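Local coordinates for histidine triad protein (Bacillus subtilis, PDB 1Y23), which probably binds nucleotides and hydrolyses their phosphate-linked substituents, as other members of the histidine triad family do, at residues 8-13 with 47-52; 18-23 with 30-35; 54-59 with 99-104. All coordinates share one frame; numbering follows the deposited sequence.

Overall arrangement
Contacts 1 and 3 share one zinc ion: Cys10 and His49 of contact 1 and His100 of contact 3 bind it, together with Cys7. The centres of these two contacts are about 10 Å apart, and the backbones join where Ile50 O probably accepts a hydrogen bond from Tyr101 N. Contact 2, nested along the chain within the loop that contact 1 closes, joins the two strands of a beta hairpin and is centred about 13 Å from contact 1 and 18 Å from contact 3. Phe31 of this hairpin packs on Phe9 and Ile12 of helix 8-13, the nearest atom of its side chain about 9 Å from the zinc ion.

Contact 1: 8-13 with 47-52; sequences IFCKII and KTHIEN. With ZN (zinc ion), chain G.
Cys10 and His49 face each other across a zinc ion, which lies between the helix 8-13 and the loop 47-52. Cys10 SG binds the metal at 2.5 Å and His49 ND1 at 2.2 Å. Because CG of His49 is anti to its backbone N (chi1 -177°), the imidazole swings off the loop and presents ND1 to the ion. The sulfur stands obliquely to that ring, 49° off its normal, and neither stacks on it nor lies in its plane; it is the shared metal that sets the two groups against each other. Cys7 and His100 complete a Cys2His2 site, and the His100 ring also meets the His49 ring edge-to-face.

Beside the metal, Ile13 and Lys47 cross at a slant and make an apolar strip. The two branches of the isoleucine divide the work: CD1 comes down on the backbone of the lysine, 3.5 Å from Lys47 CA, whereas CG2 rests against the aliphatic chain, 3.9 Å from Lys47 CG. The lysine then runs on fully extended, carrying NZ away to a salt bridge with Glu24.

Within the fold, helix 8-13 packs against the sheet beside the metal. Phe9 and Ile13 pack on strand 42-46, Ile12 and Ile13 on strand 28-32, while loop 47-52 leaves strand 42-46 and its Thr48 and Ile50 reach helix 58-62.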
loop_
_atom_site.group_PDB
_atom_site.type_symbol
_atom_site.label_atom_id
_atom_site.label_comp_id
_atom_site.label_asym_id
_atom_site.label_seq_id
_atom_site.Cartn_x
_atom_site.Cartn_y
_atom_site.Cartn_z
ATOM N N ILE B 8 -6.783 -6.085 18.782
ATOM C CA ILE B 8 -8.175 -5.979 18.371
ATOM C C ILE B 8 -8.484 -6.740 17.076
ATOM O O ILE B 8 -9.611 -7.200 16.876
ATOM C CB ILE B 8 -8.587 -4.498 18.198
ATOM C CG1 ILE B 8 -10.111 -4.371 18.231
ATOM C CG2 ILE B 8 -8.061 -3.953 16.872
ATOM C CD1 ILE B 8 -10.599 -2.938 18.280
ATOM N N PHE B 9 -7.490 -6.870 16.197
ATOM C CA PHE B 9 -7.694 -7.574 14.925
ATOM C C PHE B 9 -7.717 -9.091 15.080
ATOM O O PHE B 9 -8.400 -9.788 14.328
ATOM C CB PHE B 9 -6.622 -7.186 13.904
ATOM C CG PHE B 9 -6.762 -5.784 13.379
ATOM C CD1 PHE B 9 -7.925 -5.048 13.607
ATOM C CD2 PHE B 9 -5.734 -5.204 12.639
ATOM C CE1 PHE B 9 -8.061 -3.754 13.106
ATOM C CE2 PHE B 9 -5.858 -3.908 12.131
ATOM C CZ PHE B 9 -7.026 -3.179 12.364
ATOM N N CYS B 10 -6.958 -9.602 16.041
ATOM C CA CYS B 10 -6.946 -11.035 16.284
ATOM C C CYS B 10 -8.298 -11.434 16.868
ATOM O O CYS B 10 -8.798 -12.526 16.604
ATOM C CB CYS B 10 -5.807 -11.411 17.244
ATOM S SG CYS B 10 -4.207 -11.735 16.423
ATOM N N LYS B 11 -8.896 -10.540 17.651
ATOM C CA LYS B 11 -10.197 -10.820 18.255
ATOM C C LYS B 11 -11.305 -10.740 17.203
ATOM O O LYS B 11 -12.348 -11.371 17.353
ATOM C CB LYS B 11 -10.480 -9.840 19.397
ATOM C CG LYS B 11 -9.363 -9.768 20.422
ATOM C CD LYS B 11 -9.772 -8.964 21.640
ATOM C CE LYS B 11 -10.558 -9.826 22.623
ATOM N NZ LYS B 11 -9.665 -10.852 23.246
ATOM N N ILE B 12 -11.085 -9.956 16.149
ATOM C CA ILE B 12 -12.066 -9.859 15.076
ATOM C C ILE B 12 -11.937 -11.122 14.220
ATOM O O ILE B 12 -12.925 -11.630 13.694
ATOM C CB ILE B 12 -11.835 -8.620 14.180
ATOM C CG1 ILE B 12 -12.103 -7.336 14.975
ATOM C CG2 ILE B 12 -12.740 -8.689 12.958
ATOM C CD1 ILE B 12 -11.795 -6.048 14.216
ATOM N N ILE B 13 -10.713 -11.624 14.085
ATOM C CA ILE B 13 -10.465 -12.837 13.308
ATOM C C ILE B 13 -11.054 -14.028 14.071
ATOM O O ILE B 13 -11.617 -14.943 13.477
ATOM C CB ILE B 13 -8.940 -13.083 13.108
ATOM C CG1 ILE B 13 -8.322 -11.937 12.305
ATOM C CG2 ILE B 13 -8.714 -14.398 12.374
ATOM C CD1 ILE B 13 -6.832 -12.027 12.181
ATOM N N LYS B 47 -4.737 -13.519 8.598
ATOM C CA LYS B 47 -5.171 -14.086 9.866
ATOM C C LYS B 47 -3.960 -14.333 10.756
ATOM O O LYS B 47 -4.058 -14.263 11.977
ATOM C CB LYS B 47 -5.951 -15.382 9.632
ATOM C CG LYS B 47 -7.264 -15.189 8.843
ATOM C CD LYS B 47 -8.113 -16.468 8.811
ATOM C CE LYS B 47 -9.423 -16.275 8.060
ATOM N NZ LYS B 47 -10.288 -17.490 8.105
ATOM N N THR B 48 -2.815 -14.623 10.146
ATOM C CA THR B 48 -1.596 -14.849 10.914
ATOM C C THR B 48 -1.249 -13.525 11.596
ATOM O O THR B 48 -1.329 -12.470 10.969
ATOM C CB THR B 48 -0.426 -15.253 9.996
ATOM O OG1 THR B 48 -0.776 -16.432 9.260
ATOM C CG2 THR B 48 0.825 -15.521 10.813
ATOM N N HIS B 49 -0.877 -13.562 12.872
ATOM C CA HIS B 49 -0.538 -12.321 13.552
ATOM C C HIS B 49 0.853 -11.855 13.146
ATOM O O HIS B 49 1.861 -12.313 13.674
ATOM C CB HIS B 49 -0.619 -12.482 15.079
ATOM C CG HIS B 49 -0.346 -11.214 15.843
ATOM N ND1 HIS B 49 -1.147 -10.095 15.754
ATOM C CD2 HIS B 49 0.633 -10.901 16.729
ATOM C CE1 HIS B 49 -0.677 -9.150 16.548
ATOM N NE2 HIS B 49 0.401 -9.612 17.152
ATOM N N ILE B 50 0.889 -10.957 12.170
ATOM C CA ILE B 50 2.134 -10.383 11.690
ATOM C C ILE B 50 2.048 -8.910 12.110
ATOM O O ILE B 50 1.094 -8.217 11.759
ATOM C CB ILE B 50 2.240 -10.547 10.147
ATOM C CG1 ILE B 50 3.447 -9.792 9.612
ATOM C CG2 ILE B 50 0.982 -10.032 9.474
ATOM C CD1 ILE B 50 3.584 -9.902 8.110
ATOM N N GLU B 51 3.032 -8.443 12.878
ATOM C CA GLU B 51 3.042 -7.062 13.370
ATOM C C GLU B 51 3.067 -5.995 12.300
ATOM O O GLU B 51 2.307 -5.030 12.350
ATOM C CB GLU B 51 4.255 -6.793 14.267
ATOM C CG GLU B 51 4.178 -7.268 15.701
ATOM C CD GLU B 51 5.294 -6.668 16.557
ATOM O OE1 GLU B 51 5.478 -7.122 17.705
ATOM O OE2 GLU B 51 5.982 -5.733 16.084
ATOM N N ASN B 52 3.968 -6.158 11.342
ATOM C CA ASN B 52 4.129 -5.153 10.310
ATOM C C ASN B 52 4.566 -5.747 8.983
ATOM O O ASN B 52 4.709 -6.959 8.853
ATOM C CB ASN B 52 5.158 -4.135 10.785
ATOM C CG ASN B 52 6.397 -4.800 11.343
ATOM O OD1 ASN B 52 6.949 -5.716 10.734
ATOM N ND2 ASN B 52 6.843 -4.344 12.504
HETATM ZN ZN ZN G . -3.249 -9.552 15.819
#

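Contact 2: 18-23 with 30-35; sequences PSAKVY and AFLDIS
Val22 turns CG2 into the position between its backbone N and carbonyl carbon (chi1 -59° for CG1), and that branch is pressed against Ala30, with Val22 CG2 3.4 Å from Ala30 CB, a tight carbon-carbon approach. Phe31 makes a comparable choice: chi1 of 53° sets its ring over its own backbone and leads it off toward helix 8-13, so that of its side chain CB is the atom left close to segment 18-23, 3.3 Å from Ala20 O.

Three backbone hydrogen bonds hold the two strands as an antiparallel hairpin. Leu32 N donates to Ala20 O at 2.9 Å, and Ala30 N to Tyr23 O at 2.8 Å. Between them Val22 N reaches Ala30 O at 3.0 Å, with the donor standing 46° out of the carbonyl plane. Lys21 and Phe31 form a non-hydrogen-bonded pair, whereas Tyr23 and Ala30 are a hydrogen-bonded one. The register slips by one residue between these pairs, since Val22 and Tyr23 both face Ala30: a classic beta bulge.

Small aliphatic contacts complete the interface. Ala20 CB lies 3.9 Å from Leu32 CD1, and Tyr23 CB touches Ala30 CB before its ring departs to pack on helix 67-79 and its hydroxyl to bond Asp25. Ala20, Val22 and Leu32 also pack on Gln132 and Ser135 of the second subunit.

Chemically, the hydrogen bonds across the two segments are all backbone to backbone, and the side chains add apolar contacts. Ala30, faced by both Val22 and Tyr23, offers just a methyl, and the valine already presses on it closely.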
loop_
_atom_site.group_PDB
_atom_site.type_symbol
_atom_site.label_atom_id
_atom_site.label_comp_id
_atom_site.label_asym_id
_atom_site.label_seq_id
_atom_site.Cartn_x
_atom_site.Cartn_y
_atom_site.Cartn_z
ATOM N N PRO B 18 -17.496 -8.371 16.781
ATOM C CA PRO B 18 -18.235 -8.361 15.515
ATOM C C PRO B 18 -17.561 -7.481 14.469
ATOM O O PRO B 18 -16.846 -6.543 14.811
ATOM C CB PRO B 18 -19.599 -7.823 15.927
ATOM C CG PRO B 18 -19.249 -6.856 17.006
ATOM C CD PRO B 18 -18.244 -7.649 17.824
ATOM N N SER B 19 -17.787 -7.791 13.196
ATOM C CA SER B 19 -17.207 -7.012 12.104
ATOM C C SER B 19 -18.062 -7.098 10.847
ATOM O O SER B 19 -18.862 -8.019 10.689
ATOM C CB SER B 19 -15.779 -7.496 11.800
ATOM O OG SER B 19 -15.746 -8.876 11.465
ATOM N N ALA B 20 -17.909 -6.119 9.964
ATOM C CA ALA B 20 -18.647 -6.101 8.705
ATOM C C ALA B 20 -17.686 -6.680 7.670
ATOM O O ALA B 20 -16.891 -5.951 7.069
ATOM C CB ALA B 20 -19.032 -4.668 8.343
ATOM N N LYS B 21 -17.759 -8.000 7.489
ATOM C CA LYS B 21 -16.887 -8.729 6.564
ATOM C C LYS B 21 -17.204 -8.532 5.084
ATOM O O LYS B 21 -18.364 -8.442 4.687
ATOM C CB LYS B 21 -16.908 -10.230 6.896
ATOM C CG LYS B 21 -16.492 -10.554 8.329
ATOM C CD LYS B 21 -16.302 -12.055 8.562
ATOM C CE LYS B 21 -15.912 -12.351 10.015
ATOM N NZ LYS B 21 -15.594 -13.782 10.271
ATOM N N VAL B 22 -16.162 -8.466 4.267
ATOM C CA VAL B 22 -16.354 -8.288 2.838
ATOM C C VAL B 22 -15.656 -9.402 2.083
ATOM O O VAL B 22 -16.029 -9.745 0.959
ATOM C CB VAL B 22 -15.807 -6.932 2.377
ATOM C CG1 VAL B 22 -16.518 -5.817 3.134
ATOM C CG2 VAL B 22 -14.311 -6.864 2.621
ATOM N N TYR B 23 -14.644 -9.978 2.714
ATOM C CA TYR B 23 -13.906 -11.059 2.102
ATOM C C TYR B 23 -13.241 -11.903 3.163
ATOM O O TYR B 23 -12.834 -11.395 4.206
ATOM C CB TYR B 23 -12.838 -10.512 1.163
ATOM C CG TYR B 23 -11.992 -11.594 0.536
ATOM C CD1 TYR B 23 -12.381 -12.228 -0.645
ATOM C CD2 TYR B 23 -10.800 -11.995 1.135
ATOM C CE1 TYR B 23 -11.589 -13.235 -1.214
ATOM C CE2 TYR B 23 -10.013 -12.992 0.580
ATOM C CZ TYR B 23 -10.406 -13.604 -0.591
ATOM O OH TYR B 23 -9.594 -14.563 -1.143
ATOM N N ALA B 30 -10.952 -9.630 5.358
ATOM C CA ALA B 30 -11.202 -8.233 5.027
ATOM C C ALA B 30 -12.524 -7.796 5.665
ATOM O O ALA B 30 -13.487 -8.565 5.721
ATOM C CB ALA B 30 -11.256 -8.054 3.524
ATOM N N PHE B 31 -12.555 -6.560 6.151
ATOM C CA PHE B 31 -13.740 -6.010 6.801
ATOM C C PHE B 31 -13.712 -4.486 6.829
ATOM O O PHE B 31 -12.646 -3.868 6.805
ATOM C CB PHE B 31 -13.861 -6.558 8.226
ATOM C CG PHE B 31 -12.620 -6.385 9.053
ATOM C CD1 PHE B 31 -12.342 -5.171 9.675
ATOM C CD2 PHE B 31 -11.722 -7.440 9.207
ATOM C CE1 PHE B 31 -11.189 -5.008 10.439
ATOM C CE2 PHE B 31 -10.565 -7.290 9.968
ATOM C CZ PHE B 31 -10.295 -6.071 10.588
ATOM N N LEU B 32 -14.896 -3.885 6.879
ATOM C CA LEU B 32 -15.020 -2.435 6.900
ATOM C C LEU B 32 -14.360 -1.790 8.122
ATOM O O LEU B 32 -14.414 -2.330 9.230
ATOM C CB LEU B 32 -16.505 -2.045 6.836
ATOM C CG LEU B 32 -17.187 -2.252 5.474
ATOM C CD1 LEU B 32 -18.684 -1.967 5.577
ATOM C CD2 LEU B 32 -16.542 -1.335 4.453
ATOM N N ASP B 33 -13.703 -0.651 7.918
ATOM C CA ASP B 33 -13.085 0.065 9.036
ATOM C C ASP B 33 -14.229 0.918 9.578
ATOM O O ASP B 33 -14.825 1.694 8.832
ATOM C CB ASP B 33 -11.944 0.970 8.556
ATOM C CG ASP B 33 -11.194 1.639 9.708
ATOM O OD1 ASP B 33 -11.852 2.091 10.668
ATOM O OD2 ASP B 33 -9.947 1.726 9.663
ATOM N N ILE B 34 -14.543 0.779 10.860
ATOM C CA ILE B 34 -15.646 1.538 11.443
ATOM C C ILE B 34 -15.435 3.048 11.376
ATOM O O ILE B 34 -16.366 3.817 11.583
ATOM C CB ILE B 34 -15.895 1.116 12.904
ATOM C CG1 ILE B 34 -15.919 -0.410 13.002
ATOM C CG2 ILE B 34 -17.239 1.651 13.376
ATOM C CD1 ILE B 34 -16.074 -0.924 14.420
ATOM N N SER B 35 -14.205 3.463 11.077
ATOM C CA SER B 35 -13.875 4.885 10.962
ATOM C C SER B 35 -14.446 5.438 9.657
ATOM O O SER B 35 -14.744 6.631 9.548
ATOM C CB SER B 35 -12.355 5.091 10.972
ATOM O OG SER B 35 -11.765 4.553 12.144
#

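Contact 3: 54-59 with 99-104. With ZN (zinc ion), chain G.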
loop_
_atom_site.group_PDB
_atom_site.type_symbol
_atom_site.label_atom_id
_atom_site.label_comp_id
_atom_site.label_asym_id
_atom_site.label_seq_id
_atom_site.Cartn_x
_atom_site.Cartn_y
_atom_site.Cartn_z
ATOM N N TYR B 54 7.401 -5.778 7.663
ATOM C CA TYR B 54 8.734 -6.386 7.761
ATOM C C TYR B 54 8.734 -7.892 8.034
ATOM O O TYR B 54 9.627 -8.615 7.579
ATOM C CB TYR B 54 9.555 -5.712 8.868
ATOM C CG TYR B 54 9.710 -4.224 8.714
ATOM C CD1 TYR B 54 9.204 -3.347 9.677
ATOM C CD2 TYR B 54 10.355 -3.683 7.602
ATOM C CE1 TYR B 54 9.336 -1.966 9.535
ATOM C CE2 TYR B 54 10.490 -2.305 7.453
ATOM C CZ TYR B 54 9.977 -1.453 8.421
ATOM O OH TYR B 54 10.083 -0.091 8.270
ATOM N N GLU B 55 7.737 -8.348 8.786
ATOM C CA GLU B 55 7.610 -9.761 9.165
ATOM C C GLU B 55 7.034 -10.666 8.076
ATOM O O GLU B 55 6.864 -11.868 8.288
ATOM C CB GLU B 55 6.751 -9.899 10.427
ATOM C CG GLU B 55 7.236 -9.079 11.615
ATOM C CD GLU B 55 6.488 -9.408 12.899
ATOM O OE1 GLU B 55 5.237 -9.462 12.865
ATOM O OE2 GLU B 55 7.148 -9.600 13.948
ATOM N N PHE B 56 6.739 -10.090 6.915
ATOM C CA PHE B 56 6.205 -10.859 5.806
ATOM C C PHE B 56 7.270 -11.772 5.215
ATOM O O PHE B 56 8.412 -11.346 5.031
ATOM C CB PHE B 56 5.706 -9.929 4.687
ATOM C CG PHE B 56 4.209 -9.812 4.604
ATOM C CD1 PHE B 56 3.570 -8.615 4.920
ATOM C CD2 PHE B 56 3.438 -10.909 4.240
ATOM C CE1 PHE B 56 2.176 -8.516 4.879
ATOM C CE2 PHE B 56 2.047 -10.828 4.194
ATOM C CZ PHE B 56 1.415 -9.625 4.516
ATOM N N THR B 57 6.903 -13.029 4.958
ATOM C CA THR B 57 7.796 -13.987 4.299
ATOM C C THR B 57 7.164 -14.104 2.910
ATOM O O THR B 57 6.030 -13.664 2.709
ATOM C CB THR B 57 7.776 -15.432 4.931
ATOM O OG1 THR B 57 6.444 -15.969 4.885
ATOM C CG2 THR B 57 8.288 -15.424 6.374
ATOM N N ASP B 58 7.885 -14.694 1.964
ATOM C CA ASP B 58 7.351 -14.870 0.621
ATOM C C ASP B 58 6.102 -15.748 0.641
ATOM O O ASP B 58 5.104 -15.436 -0.010
ATOM C CB ASP B 58 8.405 -15.481 -0.311
ATOM C CG ASP B 58 9.534 -14.507 -0.641
ATOM O OD1 ASP B 58 9.381 -13.299 -0.370
ATOM O OD2 ASP B 58 10.572 -14.947 -1.187
ATOM N N GLU B 59 6.152 -16.830 1.405
ATOM C CA GLU B 59 5.020 -17.730 1.492
ATOM C C GLU B 59 3.797 -16.997 2.054
ATOM O O GLU B 59 2.688 -17.175 1.563
ATOM C CB GLU B 59 5.369 -18.956 2.353
ATOM C CG GLU B 59 4.327 -20.088 2.317
ATOM C CD GLU B 59 3.928 -20.512 0.895
ATOM O OE1 GLU B 59 4.829 -20.686 0.035
ATOM O OE2 GLU B 59 2.706 -20.680 0.648
ATOM N N PHE B 99 -0.840 -3.036 16.327
ATOM C CA PHE B 99 0.336 -3.754 15.849
ATOM C C PHE B 99 0.079 -5.108 15.179
ATOM O O PHE B 99 0.670 -6.124 15.545
ATOM C CB PHE B 99 1.373 -3.909 16.969
ATOM C CG PHE B 99 2.033 -2.607 17.377
ATOM C CD1 PHE B 99 2.202 -1.566 16.458
ATOM C CD2 PHE B 99 2.520 -2.440 18.675
ATOM C CE1 PHE B 99 2.837 -0.370 16.821
ATOM C CE2 PHE B 99 3.160 -1.250 19.056
ATOM C CZ PHE B 99 3.320 -0.212 18.122
ATOM N N HIS B 100 -0.800 -5.095 14.181
ATOM C CA HIS B 100 -1.136 -6.279 13.389
ATOM C C HIS B 100 -1.223 -5.711 11.977
ATOM O O HIS B 100 -1.986 -4.778 11.732
ATOM C CB HIS B 100 -2.480 -6.879 13.834
ATOM C CG HIS B 100 -2.826 -8.178 13.165
ATOM N ND1 HIS B 100 -3.592 -9.151 13.774
ATOM C CD2 HIS B 100 -2.543 -8.652 11.924
ATOM C CE1 HIS B 100 -3.766 -10.162 12.943
ATOM N NE2 HIS B 100 -3.142 -9.885 11.814
ATOM N N TYR B 101 -0.424 -6.253 11.062
ATOM C CA TYR B 101 -0.395 -5.757 9.685
ATOM C C TYR B 101 -1.783 -5.620 9.081
ATOM O O TYR B 101 -2.601 -6.534 9.168
ATOM C CB TYR B 101 0.452 -6.672 8.781
ATOM C CG TYR B 101 0.540 -6.193 7.340
ATOM C CD1 TYR B 101 1.506 -5.258 6.947
ATOM C CD2 TYR B 101 -0.393 -6.618 6.386
ATOM C CE1 TYR B 101 1.536 -4.754 5.642
ATOM C CE2 TYR B 101 -0.376 -6.123 5.083
ATOM C CZ TYR B 101 0.589 -5.187 4.714
ATOM O OH TYR B 101 0.598 -4.675 3.432
ATOM N N HIS B 102 -2.036 -4.467 8.473
ATOM C CA HIS B 102 -3.305 -4.211 7.812
ATOM C C HIS B 102 -3.121 -3.225 6.672
ATOM O O HIS B 102 -2.286 -2.326 6.739
ATOM C CB HIS B 102 -4.370 -3.689 8.795
ATOM C CG HIS B 102 -3.921 -2.534 9.641
ATOM N ND1 HIS B 102 -3.005 -2.670 10.661
ATOM C CD2 HIS B 102 -4.292 -1.233 9.641
ATOM C CE1 HIS B 102 -2.833 -1.505 11.256
ATOM N NE2 HIS B 102 -3.604 -0.613 10.657
ATOM N N MET B 103 -3.901 -3.420 5.617
ATOM C CA MET B 103 -3.858 -2.565 4.445
ATOM C C MET B 103 -5.188 -1.833 4.351
ATOM O O MET B 103 -6.244 -2.452 4.480
ATOM C CB MET B 103 -3.664 -3.413 3.189
ATOM C CG MET B 103 -3.668 -2.629 1.891
ATOM S SD MET B 103 -2.032 -1.999 1.458
ATOM C CE MET B 103 -1.547 -3.187 0.207
ATOM N N HIS B 104 -5.142 -0.517 4.159
ATOM C CA HIS B 104 -6.365 0.264 4.008
ATOM C C HIS B 104 -6.689 0.354 2.526
ATOM O O HIS B 104 -5.811 0.648 1.711
ATOM C CB HIS B 104 -6.203 1.707 4.496
ATOM C CG HIS B 104 -6.013 1.851 5.969
ATOM N ND1 HIS B 104 -4.766 1.903 6.557
ATOM C CD2 HIS B 104 -6.908 2.010 6.972
ATOM C CE1 HIS B 104 -4.904 2.095 7.857
ATOM N NE2 HIS B 104 -6.194 2.163 8.135
HETATM ZN ZN ZN G . -3.249 -9.552 15.819
#
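Phe56 meets segment 99-104 at a single residue, Tyr101, whose neighbours on both sides belong to the His-x-His-x-His signature of the family. The first of these is His100: a chi1 of -174° stretches its side chain away from its own backbone N and brings ND1 to the zinc ion, 2.1 Å away. Its other nitrogen, NE2, is hydrogen-bonded to Pro46 O, which would hold the imidazole against rotation and makes Pro46 a second-shell support of the metal site.

Tyr101 turns the opposite way and receives the edge of Phe56 in a T-shaped stack. The planes stand at 85° and the centroids are 4.8 Å apart. Phe56 CE1 is poised 3.4 Å above the tyrosine plane, over the centre of the ring, and comes within 3.5 Å of both Tyr101 CD2 and Tyr101 CE2. With a leucine in its place, the flat face under Phe56 CE1 would be lost, and the phenylalanine would probably have a gap beneath its edge and be freer to turn. Pro69 and Phe65 of the second subunit pack on Phe56 and Tyr101 respectively.

His102 curls back on the segment itself: His102 ND1 donates to His100 O at 2.6 Å, the acceptor lying close to the imidazole plane. This bond orients the ring of the middle histidine, the nucleophile in enzymatic relatives. Met103 opens strand 103-108, and His104 ND1 is hydrogen-bonded to Leu87 O.

The loop leading into helix 58-62 thus packs, through Phe56, on the loop that runs into strand 103-108. Tyr101 packs on Pro46 and Asn88, and Met103 and His104 pair through the backbone with strands 42-46 and 83-90 respectively.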